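Long-range contacts in ATP-dependent Clp protease proteolytic subunit (Plasmodium falciparum, PDB 4GM2), which is a subunit of the caseinolytic protease complex of the apicoplast that is itself inactive, although its family consists largely of ATP-dependent serine peptidases: residues D98-C103 and G118-F124; C103-G109 and L126-C132. All blocks are in the same frame, centred on the assembly; numbering follows the deposited sequence.

Contact 1 (D98-C103 and G118-F124); sequences DVYTYC and GKKGYRF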
ATOM      1  N   ASP A  98      -6.020 -20.374 -29.326  1.00 64.69           N
ATOM      2  CA  ASP A  98      -4.708 -20.286 -29.958  1.00 63.63           C
ATOM      3  C   ASP A  98      -3.950 -19.164 -29.280  1.00 62.48           C
ATOM      4  O   ASP A  98      -4.526 -18.115 -28.994  1.00 63.83           O
ATOM      5  CB  ASP A  98      -4.835 -19.977 -31.457  1.00 65.44           C
ATOM      6  CG  ASP A  98      -5.531 -21.085 -32.239  1.00 68.74           C
ATOM      7  OD1 ASP A  98      -5.491 -22.256 -31.803  1.00 69.82           O
ATOM      8  OD2 ASP A  98      -6.113 -20.786 -33.305  1.00 70.39           O
ATOM      9  N   VAL A  99      -2.666 -19.375 -29.010  1.00 62.27           N
ATOM     10  CA  VAL A  99      -1.838 -18.266 -28.542  1.00 62.44           C
ATOM     11  C   VAL A  99      -0.826 -17.863 -29.618  1.00 64.55           C
ATOM     12  O   VAL A  99      -0.039 -18.688 -30.098  1.00 66.33           O
ATOM     13  CB  VAL A  99      -1.205 -18.492 -27.132  1.00 59.46           C
ATOM     14  CG1 VAL A  99      -1.893 -19.632 -26.387  1.00 59.21           C
ATOM     15  CG2 VAL A  99       0.290 -18.726 -27.199  1.00 58.85           C
ATOM     16  N   TYR A 100      -0.895 -16.598 -30.026  1.00 63.41           N
ATOM     17  CA  TYR A 100       0.062 -16.039 -30.967  1.00 63.87           C
ATOM     18  C   TYR A 100       1.208 -15.460 -30.156  1.00 63.65           C
ATOM     19  O   TYR A 100       0.974 -14.854 -29.115  1.00 64.60           O
ATOM     20  CB  TYR A 100      -0.576 -14.927 -31.813  1.00 65.66           C
ATOM     21  CG  TYR A 100      -1.870 -15.281 -32.532  1.00 67.24           C
ATOM     22  CD1 TYR A 100      -2.250 -16.613 -32.745  1.00 66.73           C
ATOM     23  CD2 TYR A 100      -2.696 -14.273 -33.038  1.00 67.70           C
ATOM     24  CE1 TYR A 100      -3.424 -16.927 -33.412  1.00 68.34           C
ATOM     25  CE2 TYR A 100      -3.872 -14.576 -33.709  1.00 68.40           C
ATOM     26  CZ  TYR A 100      -4.233 -15.902 -33.895  1.00 70.96           C
ATOM     27  OH  TYR A 100      -5.403 -16.207 -34.562  1.00 73.96           O
ATOM     28  N   THR A 101       2.439 -15.647 -30.624  1.00 64.20           N
ATOM     29  CA  THR A 101       3.605 -15.067 -29.949  1.00 63.55           C
ATOM     30  C   THR A 101       4.226 -13.936 -30.771  1.00 66.21           C
ATOM     31  O   THR A 101       4.278 -14.006 -32.004  1.00 67.78           O
ATOM     32  CB  THR A 101       4.674 -16.125 -29.602  1.00 63.16           C
ATOM     33  OG1 THR A 101       5.007 -16.882 -30.771  1.00 68.52           O
ATOM     34  CG2 THR A 101       4.172 -17.072 -28.527  1.00 61.22           C
ATOM     35  N   TYR A 102       4.676 -12.890 -30.078  1.00 66.49           N
ATOM     36  CA  TYR A 102       5.324 -11.739 -30.710  1.00 67.93           C
ATOM     37  C   TYR A 102       6.601 -11.406 -29.955  1.00 69.34           C
ATOM     38  O   TYR A 102       6.542 -11.069 -28.773  1.00 69.63           O
ATOM     39  CB  TYR A 102       4.408 -10.513 -30.674  1.00 67.57           C
ATOM     40  CG  TYR A 102       2.995 -10.735 -31.169  1.00 68.78           C
ATOM     41  CD1 TYR A 102       2.047 -11.387 -30.372  1.00 67.27           C
ATOM     42  CD2 TYR A 102       2.594 -10.266 -32.419  1.00 69.41           C
ATOM     43  CE1 TYR A 102       0.754 -11.585 -30.819  1.00 66.98           C
ATOM     44  CE2 TYR A 102       1.299 -10.456 -32.872  1.00 69.63           C
ATOM     45  CZ  TYR A 102       0.386 -11.116 -32.068  1.00 68.74           C
ATOM     46  OH  TYR A 102      -0.896 -11.309 -32.512  1.00 71.01           O
ATOM     47  N   CYS A 103       7.755 -11.504 -30.614  1.00 71.08           N
ATOM     48  CA  CYS A 103       9.002 -11.116 -29.961  1.00 73.89           C
ATOM     49  C   CYS A 103       9.273  -9.637 -30.170  1.00 76.70           C
ATOM     50  O   CYS A 103       9.413  -9.174 -31.303  1.00 80.53           O
ATOM     51  CB  CYS A 103      10.195 -11.951 -30.425  1.00 75.70           C
ATOM     52  SG  CYS A 103      11.714 -11.574 -29.505  1.00 81.97           S
ATOM     53  N   GLY A 118       4.229 -20.859 -29.944  1.00 61.76           N
ATOM     54  CA  GLY A 118       3.003 -20.257 -30.458  1.00 61.01           C
ATOM     55  C   GLY A 118       2.466 -21.050 -31.634  1.00 64.47           C
ATOM     56  O   GLY A 118       3.188 -21.859 -32.228  1.00 65.13           O
ATOM     57  N   LYS A 119       1.194 -20.827 -31.963  1.00 64.87           N
ATOM     58  CA  LYS A 119       0.544 -21.508 -33.078  1.00 67.31           C
ATOM     59  C   LYS A 119       1.353 -21.327 -34.360  1.00 70.01           C
ATOM     60  O   LYS A 119       1.763 -20.211 -34.689  1.00 69.68           O
ATOM     61  CB  LYS A 119      -0.884 -20.980 -33.264  1.00 67.90           C
ATOM     62  CG  LYS A 119      -1.698 -21.723 -34.315  1.00 70.82           C
ATOM     63  CD  LYS A 119      -2.941 -20.940 -34.705  1.00 72.27           C
ATOM     64  CE  LYS A 119      -3.794 -21.690 -35.715  1.00 75.46           C
ATOM     65  NZ  LYS A 119      -4.344 -22.963 -35.167  1.00 78.44           N
ATOM     66  N   LYS A 120       1.595 -22.426 -35.071  1.00 74.89           N
ATOM     67  CA  LYS A 120       2.323 -22.357 -36.334  1.00 80.30           C
ATOM     68  C   LYS A 120       1.590 -21.476 -37.337  1.00 79.41           C
ATOM     69  O   LYS A 120       0.397 -21.661 -37.595  1.00 78.62           O
ATOM     70  CB  LYS A 120       2.600 -23.745 -36.913  1.00 87.31           C
ATOM     71  CG  LYS A 120       3.780 -24.443 -36.251  1.00 96.67           C
ATOM     72  CD  LYS A 120       4.408 -25.490 -37.163  1.00105.24           C
ATOM     73  CE  LYS A 120       5.580 -26.188 -36.484  1.00104.57           C
ATOM     74  NZ  LYS A 120       5.144 -27.046 -35.346  1.00102.34           N
ATOM     75  N   GLY A 121       2.325 -20.506 -37.872  1.00 77.94           N
ATOM     76  CA  GLY A 121       1.781 -19.505 -38.778  1.00 77.99           C
ATOM     77  C   GLY A 121       1.594 -18.186 -38.063  1.00 77.21           C
ATOM     78  O   GLY A 121       1.486 -17.137 -38.697  1.00 80.13           O
ATOM     79  N   TYR A 122       1.568 -18.247 -36.734  1.00 76.20           N
ATOM     80  CA  TYR A 122       1.265 -17.083 -35.907  1.00 74.92           C
ATOM     81  C   TYR A 122       2.341 -16.798 -34.854  1.00 73.77           C
ATOM     82  O   TYR A 122       2.049 -16.306 -33.757  1.00 72.36           O
ATOM     83  CB  TYR A 122      -0.109 -17.243 -35.258  1.00 73.90           C
ATOM     84  CG  TYR A 122      -1.260 -17.230 -36.238  1.00 77.27           C
ATOM     85  CD1 TYR A 122      -1.920 -16.044 -36.548  1.00 78.17           C
ATOM     86  CD2 TYR A 122      -1.695 -18.406 -36.854  1.00 79.06           C
ATOM     87  CE1 TYR A 122      -2.977 -16.024 -37.440  1.00 80.46           C
ATOM     88  CE2 TYR A 122      -2.752 -18.397 -37.748  1.00 82.05           C
ATOM     89  CZ  TYR A 122      -3.388 -17.202 -38.037  1.00 83.71           C
ATOM     90  OH  TYR A 122      -4.440 -17.179 -38.926  1.00 88.94           O
ATOM     91  N   ARG A 123       3.584 -17.107 -35.205  1.00 73.41           N
ATOM     92  CA  ARG A 123       4.730 -16.718 -34.400  1.00 73.29           C
ATOM     93  C   ARG A 123       5.440 -15.564 -35.105  1.00 76.15           C
ATOM     94  O   ARG A 123       6.019 -15.734 -36.183  1.00 78.32           O
ATOM     95  CB  ARG A 123       5.668 -17.904 -34.191  1.00 73.51           C
ATOM     96  CG  ARG A 123       5.008 -19.094 -33.510  1.00 71.95           C
ATOM     97  CD  ARG A 123       5.894 -20.327 -33.565  1.00 70.58           C
ATOM     98  NE  ARG A 123       6.124 -20.794 -34.931  1.00 70.59           N
ATOM     99  CZ  ARG A 123       6.957 -21.777 -35.258  1.00 70.48           C
ATOM    100  NH1 ARG A 123       7.651 -22.411 -34.323  1.00 69.33           N
ATOM    101  NH2 ARG A 123       7.099 -22.125 -36.527  1.00 71.46           N
ATOM    102  N   PHE A 124       5.377 -14.389 -34.488  1.00 76.08           N
ATOM    103  CA  PHE A 124       5.835 -13.150 -35.106  1.00 77.45           C
ATOM    104  C   PHE A 124       7.054 -12.578 -34.402  1.00 78.24           C
ATOM    105  O   PHE A 124       7.319 -12.891 -33.241  1.00 79.56           O
ATOM    106  CB  PHE A 124       4.708 -12.109 -35.102  1.00 76.09           C
ATOM    107  CG  PHE A 124       3.413 -12.610 -35.678  1.00 74.60           C
ATOM    108  CD1 PHE A 124       3.212 -12.638 -37.053  1.00 76.31           C
ATOM    109  CD2 PHE A 124       2.396 -13.058 -34.845  1.00 71.64           C
ATOM    110  CE1 PHE A 124       2.020 -13.102 -37.586  1.00 76.57           C
ATOM    111  CE2 PHE A 124       1.203 -13.520 -35.372  1.00 72.96           C
ATOM    112  CZ  PHE A 124       1.015 -13.544 -36.744  1.00 74.68           C
TER
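Two neighbouring parallel strands of the central sheet of the ClpP fold, joined by a crossover through helix 110-116, meet here, Thr101 pairing with Arg123 and Tyr102 with Phe124. Thr101 is gripped twice, its N by Tyr122 O and its O by Phe124 N at 2.7 Å; Cys103 N to Phe124 O (3.0 Å) continues the ladder. Separately, Lys119 N bonds to Val99 O (3.1 Å) from the loop, where a type II turn leads into strand 123-125. The Tyr100 and Tyr122 rings form an offset stack, centroids 4.3 Å and planes 14° apart, with Tyr122 CD1 over the centre of the Tyr100 ring. The Tyr102 and Phe124 rings are slid apart and touch through Tyr102 CE2 and Phe124 CD2 (3.4 Å). At the margin the end of Lys119 lies across the Asp98 carboxylate, CD, CE and NZ all near OD2, in a long, weak salt bridge (NZ to OD2 3.4 Å). On the face bearing Thr101 and Arg123, Thr101 OG1 bonds to Ala115 O and Arg123 NE pairs with Asp199. That face satisfies its polar groups, whereas the face of Tyr102 and Phe124 is mainly ring packing, the Tyr102 hydroxyl being satisfied by His62 ND1.

Contact 2 (C103-G109 and L126-C132); sequences CLGKAYG and LKNSSFC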
ATOM      1  N   CYS A 103       7.755 -11.504 -30.614  1.00 71.08           N
ATOM      2  CA  CYS A 103       9.002 -11.116 -29.961  1.00 73.89           C
ATOM      3  C   CYS A 103       9.273  -9.637 -30.170  1.00 76.70           C
ATOM      4  O   CYS A 103       9.413  -9.174 -31.303  1.00 80.53           O
ATOM      5  CB  CYS A 103      10.195 -11.951 -30.425  1.00 75.70           C
ATOM      6  SG  CYS A 103      11.714 -11.574 -29.505  1.00 81.97           S
ATOM      7  N   LEU A 104       9.348  -8.907 -29.060  1.00 75.84           N
ATOM      8  CA  LEU A 104       9.473  -7.454 -29.074  1.00 76.91           C
ATOM      9  C   LEU A 104      10.903  -6.937 -28.892  1.00 80.65           C
ATOM     10  O   LEU A 104      11.117  -5.726 -28.812  1.00 85.60           O
ATOM     11  CB  LEU A 104       8.552  -6.846 -28.011  1.00 74.38           C
ATOM     12  CG  LEU A 104       7.219  -6.228 -28.443  1.00 72.14           C
ATOM     13  CD1 LEU A 104       6.518  -7.015 -29.541  1.00 69.97           C
ATOM     14  CD2 LEU A 104       6.323  -6.074 -27.231  1.00 69.11           C
ATOM     15  N   GLY A 105      11.872  -7.847 -28.836  1.00 80.55           N
ATOM     16  CA  GLY A 105      13.270  -7.475 -28.642  1.00 80.54           C
ATOM     17  C   GLY A 105      14.171  -8.671 -28.414  1.00 81.04           C
ATOM     18  O   GLY A 105      15.026  -8.977 -29.242  1.00 83.19           O
ATOM     19  N   LYS A 106      13.975  -9.345 -27.286  1.00 80.41           N
ATOM     20  CA  LYS A 106      14.780 -10.504 -26.914  1.00 80.10           C
ATOM     21  C   LYS A 106      13.904 -11.699 -26.553  1.00 77.77           C
ATOM     22  O   LYS A 106      12.860 -11.553 -25.918  1.00 76.23           O
ATOM     23  CB  LYS A 106      15.691 -10.166 -25.729  1.00 84.61           C
ATOM     24  CG  LYS A 106      16.802  -9.173 -26.039  1.00 92.65           C
ATOM     25  CD  LYS A 106      17.407  -8.575 -24.775  1.00 98.69           C
ATOM     26  CE  LYS A 106      16.488  -7.533 -24.149  1.00102.38           C
ATOM     27  NZ  LYS A 106      17.120  -6.823 -23.002  1.00107.26           N
ATOM     28  N   ALA A 107      14.334 -12.882 -26.969  1.00 76.02           N
ATOM     29  CA  ALA A 107      13.725 -14.120 -26.518  1.00 73.76           C
ATOM     30  C   ALA A 107      14.846 -15.135 -26.382  1.00 76.29           C
ATOM     31  O   ALA A 107      15.137 -15.890 -27.310  1.00 77.84           O
ATOM     32  CB  ALA A 107      12.662 -14.593 -27.496  1.00 71.49           C
ATOM     33  N   TYR A 108      15.493 -15.118 -25.220  1.00 77.67           N
ATOM     34  CA  TYR A 108      16.668 -15.943 -24.970  1.00 78.13           C
ATOM     35  C   TYR A 108      16.342 -17.159 -24.111  1.00 77.94           C
ATOM     36  O   TYR A 108      15.514 -17.086 -23.204  1.00 78.53           O
ATOM     37  CB  TYR A 108      17.770 -15.121 -24.297  1.00 80.26           C
ATOM     38  CG  TYR A 108      18.274 -13.929 -25.087  1.00 82.30           C
ATOM     39  CD1 TYR A 108      18.141 -13.866 -26.477  1.00 82.85           C
ATOM     40  CD2 TYR A 108      18.922 -12.877 -24.444  1.00 84.88           C
ATOM     41  CE1 TYR A 108      18.616 -12.781 -27.195  1.00 85.36           C
ATOM     42  CE2 TYR A 108      19.402 -11.787 -25.155  1.00 88.15           C
ATOM     43  CZ  TYR A 108      19.247 -11.744 -26.529  1.00 88.13           C
ATOM     44  OH  TYR A 108      19.721 -10.662 -27.234  1.00 91.60           O
ATOM     45  N   GLY A 109      16.998 -18.277 -24.412  1.00 77.63           N
ATOM     46  CA  GLY A 109      16.862 -19.498 -23.629  1.00 75.62           C
ATOM     47  C   GLY A 109      15.445 -20.025 -23.570  1.00 73.73           C
ATOM     48  O   GLY A 109      14.853 -20.363 -24.597  1.00 74.64           O
ATOM     49  N   LEU A 126       9.581  -8.693 -34.370  1.00 82.68           N
ATOM     50  CA  LEU A 126       9.931  -7.367 -34.866  1.00 85.06           C
ATOM     51  C   LEU A 126      11.249  -7.434 -35.638  1.00 88.25           C
ATOM     52  O   LEU A 126      11.999  -8.405 -35.521  1.00 89.37           O
ATOM     53  CB  LEU A 126      10.030  -6.353 -33.720  1.00 83.69           C
ATOM     54  CG  LEU A 126       8.762  -6.013 -32.921  1.00 83.03           C
ATOM     55  CD1 LEU A 126       9.096  -5.042 -31.799  1.00 83.35           C
ATOM     56  CD2 LEU A 126       7.641  -5.454 -33.789  1.00 82.20           C
ATOM     57  N   LYS A 127      11.514  -6.392 -36.421  1.00 90.50           N
ATOM     58  CA  LYS A 127      12.679  -6.315 -37.303  1.00 91.88           C
ATOM     59  C   LYS A 127      14.017  -6.612 -36.607  1.00 91.13           C
ATOM     60  O   LYS A 127      14.837  -7.369 -37.131  1.00 91.07           O
ATOM     61  CB  LYS A 127      12.724  -4.934 -37.967  1.00 95.33           C
ATOM     62  CG  LYS A 127      13.509  -4.883 -39.266  1.00101.03           C
ATOM     63  CD  LYS A 127      13.720  -3.452 -39.730  1.00105.01           C
ATOM     64  CE  LYS A 127      14.523  -3.421 -41.019  1.00109.54           C
ATOM     65  NZ  LYS A 127      14.918  -2.037 -41.398  1.00114.83           N
ATOM     66  N   ASN A 128      14.221  -6.028 -35.427  1.00 89.47           N
ATOM     67  CA  ASN A 128      15.522  -6.073 -34.751  1.00 90.06           C
ATOM     68  C   ASN A 128      15.622  -7.043 -33.566  1.00 88.19           C
ATOM     69  O   ASN A 128      16.531  -6.937 -32.739  1.00 88.57           O
ATOM     70  CB  ASN A 128      15.938  -4.660 -34.323  1.00 90.77           C
ATOM     71  CG  ASN A 128      16.023  -3.699 -35.494  1.00 92.77           C
ATOM     72  OD1 ASN A 128      16.775  -3.918 -36.439  1.00 94.68           O
ATOM     73  ND2 ASN A 128      15.250  -2.627 -35.432  1.00 93.32           N
ATOM     74  N   SER A 129      14.698  -7.997 -33.499  1.00 85.90           N
ATOM     75  CA  SER A 129      14.638  -8.927 -32.375  1.00 84.56           C
ATOM     76  C   SER A 129      15.721 -10.006 -32.423  1.00 85.22           C
ATOM     77  O   SER A 129      16.164 -10.402 -33.499  1.00 87.38           O
ATOM     78  CB  SER A 129      13.252  -9.565 -32.292  1.00 82.53           C
ATOM     79  OG  SER A 129      12.256  -8.573 -32.121  1.00 83.45           O
ATOM     80  N   SER A 130      16.142 -10.465 -31.247  1.00 85.23           N
ATOM     81  CA  SER A 130      17.139 -11.530 -31.127  1.00 85.59           C
ATOM     82  C   SER A 130      16.569 -12.754 -30.434  1.00 83.66           C
ATOM     83  O   SER A 130      15.694 -12.650 -29.568  1.00 82.78           O
ATOM     84  CB  SER A 130      18.359 -11.048 -30.351  1.00 88.17           C
ATOM     85  OG  SER A 130      18.847  -9.835 -30.883  1.00 97.38           O
ATOM     86  N   PHE A 131      17.083 -13.915 -30.825  1.00 82.86           N
ATOM     87  CA  PHE A 131      16.699 -15.182 -30.232  1.00 79.51           C
ATOM     88  C   PHE A 131      17.955 -15.968 -29.901  1.00 81.49           C
ATOM     89  O   PHE A 131      18.962 -15.870 -30.601  1.00 83.82           O
ATOM     90  CB  PHE A 131      15.832 -15.982 -31.201  1.00 79.16           C
ATOM     91  CG  PHE A 131      14.610 -15.249 -31.671  1.00 76.84           C
ATOM     92  CD1 PHE A 131      14.682 -14.367 -32.743  1.00 78.25           C
ATOM     93  CD2 PHE A 131      13.389 -15.444 -31.046  1.00 73.82           C
ATOM     94  CE1 PHE A 131      13.555 -13.687 -33.176  1.00 77.75           C
ATOM     95  CE2 PHE A 131      12.258 -14.767 -31.476  1.00 73.62           C
ATOM     96  CZ  PHE A 131      12.342 -13.887 -32.542  1.00 74.26           C
ATOM     97  N   CYS A 132      17.889 -16.750 -28.833  1.00 82.21           N
ATOM     98  CA  CYS A 132      19.026 -17.541 -28.399  1.00 85.23           C
ATOM     99  C   CYS A 132      18.585 -18.871 -27.821  1.00 83.89           C
ATOM    100  O   CYS A 132      17.610 -18.938 -27.075  1.00 81.96           O
ATOM    101  CB  CYS A 132      19.833 -16.776 -27.354  1.00 87.86           C
ATOM    102  SG  CYS A 132      21.279 -17.675 -26.760  1.00101.70           S
TER
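The Phe131 ring packs against both Cys103 and Ala107, meeting each obliquely. Cys103 CB lies 3.6 Å from Phe131 CZ, and SG, held anti to the backbone N (chi1 -175°), sits 4.3 Å from the ring centroid and 36° off its normal, a sulfur-aromatic contact. Ala107 CB reaches Phe131 CD2 at 3.7 Å. On the opposite face of this small sheet, Tyr108 turns the edge of its ring to Ser130, whose CB lies in the ring plane, 3.4 Å from Tyr108 OH. Cys132 CB packs against Tyr108 CD1, and Lys106 CB, from the same strand as the tyrosine, lies over the rim of one ring face. At the corner between the two sheets, Leu104 and Leu126 cross at an angle, their CD1 atoms 4.0 Å apart.

Cys103 O is held by two donors from the type I turn Leu126-Ser129. Leu126 N comes nearly along the carbonyl axis at 3.1 Å, whereas Ser129 OG stands above the carbonyl plane at 3.0 Å. Parallel pairing then runs from Ser130 N to Gly105 O, through Ala107 N to Ser130 O and Cys132 N to Ala107 O, and finishes at Gly109 N to Cys132 O (2.8 Å).

Gly109 is the N-cap of helix 110-116, and by family alignment it probably falls where active ClpP subunits carry the nucleophilic serine, consistent with an inactive subunit. Strand 130-133 is the middle strand of its mixed sheet, with 106-108 along one edge and 185-188 along the other, where Phe131 touches Phe187 and Cys132 touches Tyr186. Ala107 also packs on Ile65 of strand 61-67. The turn faces a neighbouring subunit, whose Ser87 and Asp90, on helix 81-94, bond to Leu104 O and Asn128 ND2, and whose Lys161, on helix 148-170, bonds to Asn128 O.

How the contacts relate
The same two lengths of chain run side by side through both contacts, each first in the central parallel sheet and then in the small mixed sheet. The chain turns a corner at Leu104 and Gly105, so contact 2 takes up the pairing in a new sheet, and the centres of the two contacts lie about 13 Å apart. Cys103 is the residue they share: its N belongs to contact 1 and its O to contact 2. The position corresponding, by family comparison, to the ClpP nucleophile lies at the far end of contact 2. Contact 1 lies away from it, in the central sheet, Gly109 CA being 15.3 Å from Thr101 CA.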